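Long-range contacts in melanophilin (Mus musculus, PDB 2ZET), which links melanosome-bound, GTP-loaded Rab27A to the motor protein myosin Va in melanosome transport, and is represented here by its N-terminal Rab-binding Slp homology domain: residues L14-D19 and S147-R151; H70-C74 and L93-C99; S98-P104 and D112-R118. All coordinates share one frame. Residue numbers count along the deposited sequence, not the author numbering.

Contact 1. Residues L14-D19 and S147-R151; sequences LSTLTD and SLCGR
Arg151 carries the polar part of this contact. With chi1 m and chi2 t, its guanidinium reaches the loop 14-19 and forms a salt bridge with Asp19: NH2 of Arg151 lies a very short 2.5 Å from OD1 of Asp19, and NE of Arg151 adds a weak hydrogen bond of 3.4 Å to the same OD1. NH2 of Arg151 also donates to the backbone O of Leu17 at 2.7 Å; both acceptors lie near the guanidinium plane, at its edge. NH1 of Arg151 approaches O of Leu14 to 3.1 Å. These carbonyls converge because Leu14-Leu17 turns back on itself, with Leu17 N hydrogen-bonded to Leu14 O at 2.9 Å. A type I beta turn spans Ser147 to Gly150. Leu14 (chi1 m, chi2 t) points across: its CD1 meets CD1 of Leu148 at 3.3 Å and its CG lies 3.0 Å from OG of Ser147, a hydroxyl hydrogen-bonded to Leu12 O; the CA atoms of Leu14 and Ser147 are 6.5 Å apart. Leu17 packs on an aromatic side chain of the Rab27B chain. The arrangement joins the N-cap region of helix 19-60, with Thr18 as N-cap, to the turn after helix 140-147 in the helical Rab-binding domain.

Contact 2. Residues H70-C74 and L93-C99; sequences HCARC and LFVCKSC. With ZN (zinc ion), chain H.
Four thiolates from two CxxC pairs surround one zinc ion: SG of Cys71 binds Zn at 2.4 Å, SG of Cys74 at 2.3 Å, and SG of Cys96 and SG of Cys99 at 2.5 Å each. The chi1 rotamers that bring them together are t for Cys71, p for Cys74 and Cys96, and m for Cys99. Besides holding the metal, the sulphur of Cys71 is an acceptor for three backbone amides. Cys96 N donates to SG of Cys71 at 3.2 Å (158°) from across the contact, while within the Cys71-Cys74 turn Arg73 N reaches SG of Cys71 at 3.3 Å (160°) and Cys74 N makes a weak hydrogen bond of 3.6 Å to it. Such NH...S bonds to a metal-bound thiolate are characteristic of zinc knuckles. A backbone hydrogen bond also joins the segments, from Ala72 N to Phe94 O at 3.0 Å (157°); the nearest CA pair is Cys71 and Val95, 4.3 Å apart. In the second knuckle Cys99 N is satisfied by Cys96 O at 3.1 Å. Apolar contacts flank this polar core: CB of Ala72 lies 3.8 Å from CG1 of Val95 and 4.1 Å from CD1 of Leu93, and CB of Arg73 packs on CB of Cys99 at 3.6 Å. This is one of the two zinc sites of the FYVE-type finger. Phe94 N and His70 O both hydrogen-bond to the side chain of Asn67, strand 94-95 pairs antiparallel with strand 86-87, and Arg73 and Cys99 touch the start of helix 112-124.

Contact 3. Residues S98-P104 and D112-R118; sequences SCSHAHP and DPCHLAR. With ZN (zinc ion), chain H; ZN (zinc ion), chain G.
Asp112 and His101 lose the most surface to this contact, 87 and 72 Å², then Arg118, 53 Å². Asp112 opens helix 112-124, and its N donates to O of Cys99 at 2.6 Å (152°), with their CA atoms 5.1 Å apart. Its CA-to-CB bond points sideways, yet the carboxylate approaches strand 100-101, placing OD1 of Asp112 2.8 Å from NE2 of His101, near the ring plane. One helical turn on, His115 (chi1 t) lays its ring obliquely against that of His101 (chi1 m), with centroids 4.4 Å apart and planes at 40°. Arg118 (chi1 to chi3 t) sets one guanidinium face over Pro104, whose CB lies 3.9 Å from NH2 of Arg118. His115, Arg118 and Pro104 also pack on side chains of the Rab27B chain, so this side of the finger faces the GTPase. Cys99 SG and Cys114 SG bind the two zinc ions, at 2.5 and 2.4 Å respectively. Strand 100-101 pairs antiparallel with strand 110-111, and helix 112-124 rests Leu116 and Ala117 on helix 19-60.

How the contacts relate
From the N terminus, the chain enters contact 1 at 14-19 and returns to it only at 147-151, so this contact closes a loop that holds nearly the whole domain. Helix 19-60 runs from there toward the zinc finger, where contact 2 closes a short loop between 70-74 and 93-99. Contact 3 follows in series, bringing 98-104 against 112-118; the two share Ser98 and Cys99, touch the same zinc ion, and have centres about 11 Å apart. Both nest inside contact 1, whose nearest atoms are about 41 Å from contact 2 and 34 Å from contact 3, across the chain's centre. One end joins the two ends of the modelled chain, the other the finger and helix 112-124.

Contact 1. Residues L14-D19 and S147-R151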
ATOM      1  N   LEU B  14      -4.647  27.207   3.303  1.00 76.25           N
ATOM      2  CA  LEU B  14      -5.307  27.038   1.983  1.00 76.74           C
ATOM      3  C   LEU B  14      -6.069  28.238   1.345  1.00 79.04           C
ATOM      4  O   LEU B  14      -6.760  28.063   0.297  1.00 78.37           O
ATOM      5  CB  LEU B  14      -6.274  25.846   2.039  1.00 68.82           C
ATOM      6  CG  LEU B  14      -5.693  24.529   2.601  1.00 74.15           C
ATOM      7  CD1 LEU B  14      -6.796  23.413   2.541  1.00 66.19           C
ATOM      8  CD2 LEU B  14      -4.391  24.113   1.821  1.00 68.88           C
ATOM      9  N   SER B  15      -5.953  29.451   1.906  1.00 86.25           N
ATOM     10  CA  SER B  15      -6.732  30.557   1.310  1.00 82.18           C
ATOM     11  C   SER B  15      -6.393  30.658  -0.188  1.00 81.61           C
ATOM     12  O   SER B  15      -7.308  30.778  -1.027  1.00 82.06           O
ATOM     13  CB  SER B  15      -6.468  31.903   2.004  1.00 74.49           C
ATOM     14  OG  SER B  15      -5.358  32.569   1.407  1.00 87.99           O
ATOM     15  N   THR B  16      -5.096  30.575  -0.526  1.00 81.96           N
ATOM     16  CA  THR B  16      -4.686  30.644  -1.939  1.00 78.41           C
ATOM     17  C   THR B  16      -5.611  29.823  -2.860  1.00 78.56           C
ATOM     18  O   THR B  16      -5.951  30.289  -3.963  1.00 69.12           O
ATOM     19  CB  THR B  16      -3.241  30.095  -2.163  1.00 79.09           C
ATOM     20  OG1 THR B  16      -2.310  30.821  -1.337  1.00 76.80           O
ATOM     21  CG2 THR B  16      -2.830  30.233  -3.656  1.00 84.78           C
ATOM     22  N   LEU B  17      -6.012  28.612  -2.434  1.00 78.18           N
ATOM     23  CA  LEU B  17      -6.887  27.794  -3.292  1.00 72.31           C
ATOM     24  C   LEU B  17      -8.128  28.544  -3.819  1.00 69.17           C
ATOM     25  O   LEU B  17      -8.895  29.126  -3.045  1.00 70.84           O
ATOM     26  CB  LEU B  17      -7.372  26.535  -2.560  1.00 70.62           C
ATOM     27  CG  LEU B  17      -6.541  25.216  -2.516  1.00 72.61           C
ATOM     28  CD1 LEU B  17      -5.322  25.274  -3.481  1.00 70.78           C
ATOM     29  CD2 LEU B  17      -6.068  24.917  -1.045  1.00 70.52           C
ATOM     30  N   THR B  18      -8.303  28.566  -5.136  1.00 66.13           N
ATOM     31  CA  THR B  18      -9.496  29.174  -5.730  1.00 60.52           C
ATOM     32  C   THR B  18     -10.591  28.155  -5.337  1.00 64.96           C
ATOM     33  O   THR B  18     -10.271  27.016  -4.959  1.00 68.16           O
ATOM     34  CB  THR B  18      -9.425  29.160  -7.286  1.00 61.90           C
ATOM     35  OG1 THR B  18      -9.894  27.870  -7.769  1.00 50.42           O
ATOM     36  CG2 THR B  18      -7.956  29.450  -7.783  1.00 40.66           C
ATOM     37  N   ASP B  19     -11.866  28.510  -5.473  1.00 72.00           N
ATOM     38  CA  ASP B  19     -12.916  27.550  -5.105  1.00 75.34           C
ATOM     39  C   ASP B  19     -13.100  26.297  -5.997  1.00 79.23           C
ATOM     40  O   ASP B  19     -13.325  25.202  -5.439  1.00 79.26           O
ATOM     41  CB  ASP B  19     -14.265  28.273  -4.895  1.00 74.04           C
ATOM     42  CG  ASP B  19     -14.214  29.270  -3.704  1.00 79.10           C
ATOM     43  OD1 ASP B  19     -13.376  29.035  -2.756  1.00 77.95           O
ATOM     44  OD2 ASP B  19     -14.998  30.285  -3.703  1.00 79.96           O
ATOM     45  N   SER B 147      -8.141  22.695   7.881  1.00 70.63           N
ATOM     46  CA  SER B 147      -7.550  23.759   7.083  1.00 69.72           C
ATOM     47  C   SER B 147      -8.518  24.158   5.985  1.00 68.14           C
ATOM     48  O   SER B 147      -8.542  25.301   5.547  1.00 68.53           O
ATOM     49  CB  SER B 147      -6.235  23.263   6.461  1.00 73.22           C
ATOM     50  OG  SER B 147      -5.660  24.215   5.577  1.00 86.01           O
ATOM     51  N   LEU B 148      -9.319  23.201   5.545  1.00 68.18           N
ATOM     52  CA  LEU B 148     -10.280  23.449   4.490  1.00 73.22           C
ATOM     53  C   LEU B 148     -11.537  23.986   5.123  1.00 74.09           C
ATOM     54  O   LEU B 148     -12.518  24.277   4.444  1.00 67.36           O
ATOM     55  CB  LEU B 148     -10.574  22.152   3.743  1.00 82.71           C
ATOM     56  CG  LEU B 148     -10.928  22.274   2.264  1.00 82.68           C
ATOM     57  CD1 LEU B 148      -9.924  23.180   1.574  1.00 81.31           C
ATOM     58  CD2 LEU B 148     -10.927  20.893   1.635  1.00 82.04           C
ATOM     59  N   CYS B 149     -11.501  24.100   6.444  1.00 81.96           N
ATOM     60  CA  CYS B 149     -12.632  24.633   7.184  1.00 92.00           C
ATOM     61  C   CYS B 149     -12.539  26.150   7.201  1.00100.90           C
ATOM     62  O   CYS B 149     -13.502  26.826   7.565  1.00105.76           O
ATOM     63  CB  CYS B 149     -12.664  24.085   8.609  1.00 90.92           C
ATOM     64  SG  CYS B 149     -13.693  22.613   8.760  1.00 82.97           S
ATOM     65  N   GLY B 150     -11.371  26.671   6.803  1.00106.80           N
ATOM     66  CA  GLY B 150     -11.161  28.112   6.724  1.00105.17           C
ATOM     67  C   GLY B 150     -11.978  28.691   5.565  1.00107.08           C
ATOM     68  O   GLY B 150     -11.550  29.618   4.863  1.00103.22           O
ATOM     69  N   ARG B 151     -13.168  28.117   5.375  1.00106.82           N
ATOM     70  CA  ARG B 151     -14.119  28.502   4.338  1.00101.92           C
ATOM     71  C   ARG B 151     -15.459  27.981   4.831  1.00 97.99           C
ATOM     72  O   ARG B 151     -15.547  26.823   5.242  1.00 95.00           O
ATOM     73  CB  ARG B 151     -13.787  27.818   3.002  1.00102.68           C
ATOM     74  CG  ARG B 151     -12.326  27.928   2.554  1.00104.04           C
ATOM     75  CD  ARG B 151     -12.057  27.025   1.358  1.00101.39           C
ATOM     76  NE  ARG B 151     -12.099  27.732   0.082  1.00 93.41           N
ATOM     77  CZ  ARG B 151     -11.048  28.328  -0.474  1.00 94.36           C
ATOM     78  NH1 ARG B 151      -9.863  28.312   0.130  1.00 84.95           N
ATOM     79  NH2 ARG B 151     -11.175  28.924  -1.651  1.00 95.08           N
TER

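Contact 2. Residues H70-C74 and L93-C99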
ATOM      1  N   HIS B  70     -14.080 -34.612  14.554  1.00 59.75           N
ATOM      2  CA  HIS B  70     -14.759 -33.492  13.919  1.00 57.89           C
ATOM      3  C   HIS B  70     -13.835 -32.310  13.621  1.00 58.27           C
ATOM      4  O   HIS B  70     -12.938 -32.009  14.414  1.00 67.52           O
ATOM      5  CB  HIS B  70     -15.897 -33.033  14.833  1.00 50.92           C
ATOM      6  CG  HIS B  70     -16.931 -34.084  15.084  1.00 51.04           C
ATOM      7  ND1 HIS B  70     -18.144 -34.106  14.434  1.00 50.75           N
ATOM      8  CD2 HIS B  70     -16.917 -35.171  15.889  1.00 51.55           C
ATOM      9  CE1 HIS B  70     -18.835 -35.160  14.826  1.00 48.59           C
ATOM     10  NE2 HIS B  70     -18.112 -35.825  15.708  1.00 43.21           N
ATOM     11  N   CYS B  71     -14.047 -31.641  12.485  1.00 55.35           N
ATOM     12  CA  CYS B  71     -13.246 -30.461  12.132  1.00 59.53           C
ATOM     13  C   CYS B  71     -13.384 -29.419  13.244  1.00 60.55           C
ATOM     14  O   CYS B  71     -14.494 -29.154  13.724  1.00 58.53           O
ATOM     15  CB  CYS B  71     -13.716 -29.832  10.815  1.00 52.76           C
ATOM     16  SG  CYS B  71     -12.890 -28.257  10.435  1.00 50.12           S
ATOM     17  N   ALA B  72     -12.258 -28.829  13.638  1.00 58.19           N
ATOM     18  CA  ALA B  72     -12.236 -27.831  14.705  1.00 62.63           C
ATOM     19  C   ALA B  72     -12.988 -26.539  14.368  1.00 62.05           C
ATOM     20  O   ALA B  72     -13.366 -25.779  15.259  1.00 63.90           O
ATOM     21  CB  ALA B  72     -10.785 -27.510  15.072  1.00 52.25           C
ATOM     22  N   ARG B  73     -13.225 -26.307  13.085  1.00 63.89           N
ATOM     23  CA  ARG B  73     -13.894 -25.101  12.641  1.00 61.38           C
ATOM     24  C   ARG B  73     -15.368 -25.310  12.312  1.00 61.28           C
ATOM     25  O   ARG B  73     -16.219 -24.698  12.934  1.00 73.46           O
ATOM     26  CB  ARG B  73     -13.162 -24.555  11.423  1.00 74.37           C
ATOM     27  CG  ARG B  73     -13.211 -23.050  11.247  1.00 78.94           C
ATOM     28  CD  ARG B  73     -14.619 -22.539  11.124  1.00 85.57           C
ATOM     29  NE  ARG B  73     -14.673 -21.344  10.296  1.00 89.66           N
ATOM     30  CZ  ARG B  73     -15.758 -20.593  10.148  1.00 96.37           C
ATOM     31  NH1 ARG B  73     -16.891 -20.910  10.785  1.00 78.20           N
ATOM     32  NH2 ARG B  73     -15.706 -19.529   9.349  1.00 98.83           N
ATOM     33  N   CYS B  74     -15.676 -26.163  11.336  1.00 60.52           N
ATOM     34  CA  CYS B  74     -17.067 -26.402  10.959  1.00 55.63           C
ATOM     35  C   CYS B  74     -17.748 -27.538  11.727  1.00 53.58           C
ATOM     36  O   CYS B  74     -18.953 -27.737  11.612  1.00 48.75           O
ATOM     37  CB  CYS B  74     -17.182 -26.643   9.441  1.00 57.71           C
ATOM     38  SG  CYS B  74     -16.498 -28.194   8.757  1.00 65.51           S
ATOM     39  N   LEU B  93      -4.414 -28.004  15.746  1.00 70.86           N
ATOM     40  CA  LEU B  93      -5.685 -28.728  15.824  1.00 69.32           C
ATOM     41  C   LEU B  93      -5.972 -29.136  14.386  1.00 67.89           C
ATOM     42  O   LEU B  93      -5.337 -28.628  13.464  1.00 71.35           O
ATOM     43  CB  LEU B  93      -6.821 -27.840  16.333  1.00 61.34           C
ATOM     44  CG  LEU B  93      -6.800 -27.427  17.809  1.00 68.31           C
ATOM     45  CD1 LEU B  93      -8.160 -26.845  18.197  1.00 60.48           C
ATOM     46  CD2 LEU B  93      -6.481 -28.632  18.677  1.00 71.06           C
ATOM     47  N   PHE B  94      -6.915 -30.039  14.173  1.00 60.54           N
ATOM     48  CA  PHE B  94      -7.203 -30.448  12.810  1.00 59.20           C
ATOM     49  C   PHE B  94      -8.449 -29.795  12.282  1.00 53.70           C
ATOM     50  O   PHE B  94      -9.366 -29.493  13.032  1.00 59.51           O
ATOM     51  CB  PHE B  94      -7.354 -31.963  12.710  1.00 66.26           C
ATOM     52  CG  PHE B  94      -6.155 -32.722  13.174  1.00 73.48           C
ATOM     53  CD1 PHE B  94      -5.819 -32.759  14.528  1.00 79.83           C
ATOM     54  CD2 PHE B  94      -5.362 -33.409  12.264  1.00 78.19           C
ATOM     55  CE1 PHE B  94      -4.711 -33.474  14.973  1.00 79.23           C
ATOM     56  CE2 PHE B  94      -4.248 -34.128  12.695  1.00 85.50           C
ATOM     57  CZ  PHE B  94      -3.922 -34.159  14.055  1.00 87.29           C
ATOM     58  N   VAL B  95      -8.471 -29.589  10.974  1.00 47.45           N
ATOM     59  CA  VAL B  95      -9.599 -28.974  10.304  1.00 55.95           C
ATOM     60  C   VAL B  95      -9.664 -29.502   8.878  1.00 58.66           C
ATOM     61  O   VAL B  95      -8.670 -30.013   8.355  1.00 61.31           O
ATOM     62  CB  VAL B  95      -9.445 -27.452  10.257  1.00 57.38           C
ATOM     63  CG1 VAL B  95      -9.266 -26.911  11.649  1.00 52.86           C
ATOM     64  CG2 VAL B  95      -8.252 -27.089   9.414  1.00 54.75           C
ATOM     65  N   CYS B  96     -10.827 -29.371   8.244  1.00 54.75           N
ATOM     66  CA  CYS B  96     -10.985 -29.852   6.882  1.00 53.30           C
ATOM     67  C   CYS B  96     -10.312 -28.906   5.905  1.00 55.77           C
ATOM     68  O   CYS B  96      -9.909 -27.804   6.272  1.00 49.95           O
ATOM     69  CB  CYS B  96     -12.474 -30.022   6.525  1.00 52.21           C
ATOM     70  SG  CYS B  96     -13.471 -28.527   6.199  1.00 55.90           S
ATOM     71  N   LYS B  97     -10.182 -29.354   4.662  1.00 59.13           N
ATOM     72  CA  LYS B  97      -9.568 -28.548   3.617  1.00 63.47           C
ATOM     73  C   LYS B  97     -10.262 -27.190   3.510  1.00 65.42           C
ATOM     74  O   LYS B  97      -9.615 -26.143   3.462  1.00 71.97           O
ATOM     75  CB  LYS B  97      -9.662 -29.280   2.268  1.00 65.90           C
ATOM     76  CG  LYS B  97      -9.073 -28.514   1.068  1.00 73.57           C
ATOM     77  CD  LYS B  97      -9.292 -29.244  -0.264  1.00 69.04           C
ATOM     78  CE  LYS B  97      -8.908 -28.361  -1.451  1.00 72.42           C
ATOM     79  NZ  LYS B  97      -9.149 -29.034  -2.763  1.00 77.54           N
ATOM     80  N   SER B  98     -11.585 -27.218   3.485  1.00 65.59           N
ATOM     81  CA  SER B  98     -12.375 -26.001   3.354  1.00 63.78           C
ATOM     82  C   SER B  98     -12.136 -24.967   4.447  1.00 58.15           C
ATOM     83  O   SER B  98     -12.316 -23.778   4.222  1.00 65.63           O
ATOM     84  CB  SER B  98     -13.856 -26.365   3.317  1.00 68.22           C
ATOM     85  OG  SER B  98     -14.058 -27.569   2.589  1.00 80.13           O
ATOM     86  N   CYS B  99     -11.729 -25.419   5.625  1.00 54.85           N
ATOM     87  CA  CYS B  99     -11.497 -24.518   6.747  1.00 56.68           C
ATOM     88  C   CYS B  99     -10.019 -24.264   6.993  1.00 54.92           C
ATOM     89  O   CYS B  99      -9.631 -23.645   7.984  1.00 54.59           O
ATOM     90  CB  CYS B  99     -12.136 -25.096   8.014  1.00 59.97           C
ATOM     91  SG  CYS B  99     -13.906 -25.432   7.877  1.00 64.41           S
TER
HETATM   92 ZN    ZN H 302     -14.221 -27.784   8.509  1.00 61.16          ZN

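Contact 3. Residues S98-P104 and D112-R118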
ATOM      1  N   SER B  98     -11.585 -27.218   3.485  1.00 65.59           N
ATOM      2  CA  SER B  98     -12.375 -26.001   3.354  1.00 63.78           C
ATOM      3  C   SER B  98     -12.136 -24.967   4.447  1.00 58.15           C
ATOM      4  O   SER B  98     -12.316 -23.778   4.222  1.00 65.63           O
ATOM      5  CB  SER B  98     -13.856 -26.365   3.317  1.00 68.22           C
ATOM      6  OG  SER B  98     -14.058 -27.569   2.589  1.00 80.13           O
ATOM      7  N   CYS B  99     -11.729 -25.419   5.625  1.00 54.85           N
ATOM      8  CA  CYS B  99     -11.497 -24.518   6.747  1.00 56.68           C
ATOM      9  C   CYS B  99     -10.019 -24.264   6.993  1.00 54.92           C
ATOM     10  O   CYS B  99      -9.631 -23.645   7.984  1.00 54.59           O
ATOM     11  CB  CYS B  99     -12.136 -25.096   8.014  1.00 59.97           C
ATOM     12  SG  CYS B  99     -13.906 -25.432   7.877  1.00 64.41           S
ATOM     13  N   SER B 100      -9.192 -24.743   6.077  1.00 59.10           N
ATOM     14  CA  SER B 100      -7.752 -24.586   6.196  1.00 58.31           C
ATOM     15  C   SER B 100      -7.210 -23.664   5.123  1.00 60.32           C
ATOM     16  O   SER B 100      -7.886 -23.386   4.139  1.00 57.48           O
ATOM     17  CB  SER B 100      -7.078 -25.950   6.085  1.00 61.62           C
ATOM     18  OG  SER B 100      -7.516 -26.639   4.927  1.00 59.85           O
ATOM     19  N   HIS B 101      -5.983 -23.197   5.327  1.00 63.19           N
ATOM     20  CA  HIS B 101      -5.316 -22.304   4.389  1.00 68.76           C
ATOM     21  C   HIS B 101      -3.818 -22.560   4.418  1.00 75.53           C
ATOM     22  O   HIS B 101      -3.248 -22.798   5.483  1.00 79.09           O
ATOM     23  CB  HIS B 101      -5.580 -20.846   4.761  1.00 75.71           C
ATOM     24  CG  HIS B 101      -6.919 -20.340   4.327  1.00 81.26           C
ATOM     25  ND1 HIS B 101      -7.329 -20.357   3.010  1.00 90.63           N
ATOM     26  CD2 HIS B 101      -7.932 -19.781   5.027  1.00 77.87           C
ATOM     27  CE1 HIS B 101      -8.536 -19.830   2.918  1.00 88.83           C
ATOM     28  NE2 HIS B 101      -8.925 -19.472   4.128  1.00 89.32           N
ATOM     29  N   ALA B 102      -3.185 -22.506   3.247  1.00 74.89           N
ATOM     30  CA  ALA B 102      -1.745 -22.723   3.132  1.00 72.73           C
ATOM     31  C   ALA B 102      -1.039 -21.429   3.495  1.00 79.16           C
ATOM     32  O   ALA B 102      -1.184 -20.449   2.781  1.00 86.08           O
ATOM     33  CB  ALA B 102      -1.404 -23.109   1.719  1.00 67.73           C
ATOM     34  N   HIS B 103      -0.254 -21.405   4.570  1.00 86.01           N
ATOM     35  CA  HIS B 103       0.368 -20.139   4.924  1.00 95.41           C
ATOM     36  C   HIS B 103       1.673 -19.778   4.242  1.00 97.51           C
ATOM     37  O   HIS B 103       2.421 -20.640   3.804  1.00 90.80           O
ATOM     38  CB  HIS B 103       0.487 -19.993   6.447  1.00100.13           C
ATOM     39  CG  HIS B 103       1.815 -20.377   7.016  1.00 95.77           C
ATOM     40  ND1 HIS B 103       2.092 -21.651   7.461  1.00 85.60           N
ATOM     41  CD2 HIS B 103       2.904 -19.630   7.313  1.00 92.00           C
ATOM     42  CE1 HIS B 103       3.289 -21.672   8.014  1.00 90.24           C
ATOM     43  NE2 HIS B 103       3.804 -20.457   7.938  1.00 96.59           N
ATOM     44  N   PRO B 104       1.940 -18.472   4.138  1.00105.53           N
ATOM     45  CA  PRO B 104       3.075 -17.762   3.546  1.00109.90           C
ATOM     46  C   PRO B 104       4.444 -18.410   3.462  1.00108.71           C
ATOM     47  O   PRO B 104       5.023 -18.482   2.380  1.00110.13           O
ATOM     48  CB  PRO B 104       3.115 -16.475   4.354  1.00116.88           C
ATOM     49  CG  PRO B 104       1.681 -16.176   4.503  1.00117.14           C
ATOM     50  CD  PRO B 104       1.088 -17.519   4.873  1.00106.98           C
ATOM     51  N   ASP B 112      -8.643 -21.722   9.351  1.00 62.43           N
ATOM     52  CA  ASP B 112      -9.310 -20.456   9.024  1.00 70.93           C
ATOM     53  C   ASP B 112      -9.258 -19.384  10.111  1.00 65.60           C
ATOM     54  O   ASP B 112      -9.268 -18.194   9.815  1.00 66.96           O
ATOM     55  CB  ASP B 112     -10.754 -20.693   8.570  1.00 80.47           C
ATOM     56  CG  ASP B 112     -10.893 -20.617   7.047  1.00 93.30           C
ATOM     57  OD1 ASP B 112     -10.456 -19.591   6.481  1.00101.05           O
ATOM     58  OD2 ASP B 112     -11.423 -21.561   6.408  1.00 97.10           O
ATOM     59  N   PRO B 113      -9.239 -19.788  11.384  1.00 62.63           N
ATOM     60  CA  PRO B 113      -9.165 -18.752  12.408  1.00 55.91           C
ATOM     61  C   PRO B 113      -7.738 -18.215  12.468  1.00 54.04           C
ATOM     62  O   PRO B 113      -7.516 -17.020  12.326  1.00 48.65           O
ATOM     63  CB  PRO B 113      -9.552 -19.499  13.672  1.00 50.98           C
ATOM     64  CG  PRO B 113     -10.539 -20.464  13.170  1.00 66.56           C
ATOM     65  CD  PRO B 113      -9.856 -21.002  11.939  1.00 60.17           C
ATOM     66  N   CYS B 114      -6.773 -19.110  12.663  1.00 60.17           N
ATOM     67  CA  CYS B 114      -5.366 -18.718  12.737  1.00 63.29           C
ATOM     68  C   CYS B 114      -4.942 -17.872  11.539  1.00 66.17           C
ATOM     69  O   CYS B 114      -4.056 -17.021  11.658  1.00 63.53           O
ATOM     70  CB  CYS B 114      -4.465 -19.954  12.845  1.00 62.59           C
ATOM     71  SG  CYS B 114      -4.407 -20.752  14.495  1.00 67.42           S
ATOM     72  N   HIS B 115      -5.574 -18.110  10.389  1.00 61.87           N
ATOM     73  CA  HIS B 115      -5.278 -17.354   9.180  1.00 58.46           C
ATOM     74  C   HIS B 115      -5.736 -15.913   9.347  1.00 57.04           C
ATOM     75  O   HIS B 115      -4.976 -14.991   9.099  1.00 61.16           O
ATOM     76  CB  HIS B 115      -5.969 -17.979   7.970  1.00 61.24           C
ATOM     77  CG  HIS B 115      -5.855 -17.165   6.716  1.00 65.76           C
ATOM     78  ND1 HIS B 115      -6.907 -16.437   6.201  1.00 66.44           N
ATOM     79  CD2 HIS B 115      -4.817 -16.979   5.866  1.00 57.09           C
ATOM     80  CE1 HIS B 115      -6.523 -15.839   5.087  1.00 63.32           C
ATOM     81  NE2 HIS B 115      -5.260 -16.152   4.862  1.00 67.90           N
ATOM     82  N   LEU B 116      -6.982 -15.715   9.761  1.00 60.19           N
ATOM     83  CA  LEU B 116      -7.494 -14.358   9.968  1.00 60.81           C
ATOM     84  C   LEU B 116      -6.657 -13.698  11.059  1.00 59.79           C
ATOM     85  O   LEU B 116      -6.283 -12.534  10.963  1.00 59.79           O
ATOM     86  CB  LEU B 116      -8.968 -14.385  10.409  1.00 58.53           C
ATOM     87  CG  LEU B 116     -10.023 -14.937   9.443  1.00 61.26           C
ATOM     88  CD1 LEU B 116     -11.404 -14.773  10.051  1.00 50.54           C
ATOM     89  CD2 LEU B 116      -9.952 -14.199   8.103  1.00 61.57           C
ATOM     90  N   ALA B 117      -6.364 -14.468  12.100  1.00 62.79           N
ATOM     91  CA  ALA B 117      -5.579 -13.990  13.222  1.00 60.01           C
ATOM     92  C   ALA B 117      -4.320 -13.312  12.728  1.00 60.11           C
ATOM     93  O   ALA B 117      -3.874 -12.326  13.313  1.00 62.56           O
ATOM     94  CB  ALA B 117      -5.219 -15.154  14.135  1.00 67.03           C
ATOM     95  N   ARG B 118      -3.754 -13.846  11.650  1.00 61.03           N
ATOM     96  CA  ARG B 118      -2.529 -13.302  11.071  1.00 61.10           C
ATOM     97  C   ARG B 118      -2.736 -12.123  10.102  1.00 61.50           C
ATOM     98  O   ARG B 118      -1.945 -11.177  10.105  1.00 62.87           O
ATOM     99  CB  ARG B 118      -1.747 -14.423  10.392  1.00 60.74           C
ATOM    100  CG  ARG B 118      -0.429 -13.974   9.824  1.00 72.17           C
ATOM    101  CD  ARG B 118       0.399 -15.148   9.350  1.00 74.61           C
ATOM    102  NE  ARG B 118       1.496 -14.691   8.504  1.00 87.65           N
ATOM    103  CZ  ARG B 118       2.725 -15.190   8.556  1.00 94.50           C
ATOM    104  NH1 ARG B 118       3.004 -16.162   9.420  1.00 93.80           N
ATOM    105  NH2 ARG B 118       3.671 -14.719   7.749  1.00 95.38           N
TER
HETATM  106 ZN    ZN H 302     -14.221 -27.784   8.509  1.00 61.16          ZN
HETATM  107 ZN    ZN G 301      -4.724 -23.118  14.337  1.00 64.24          ZN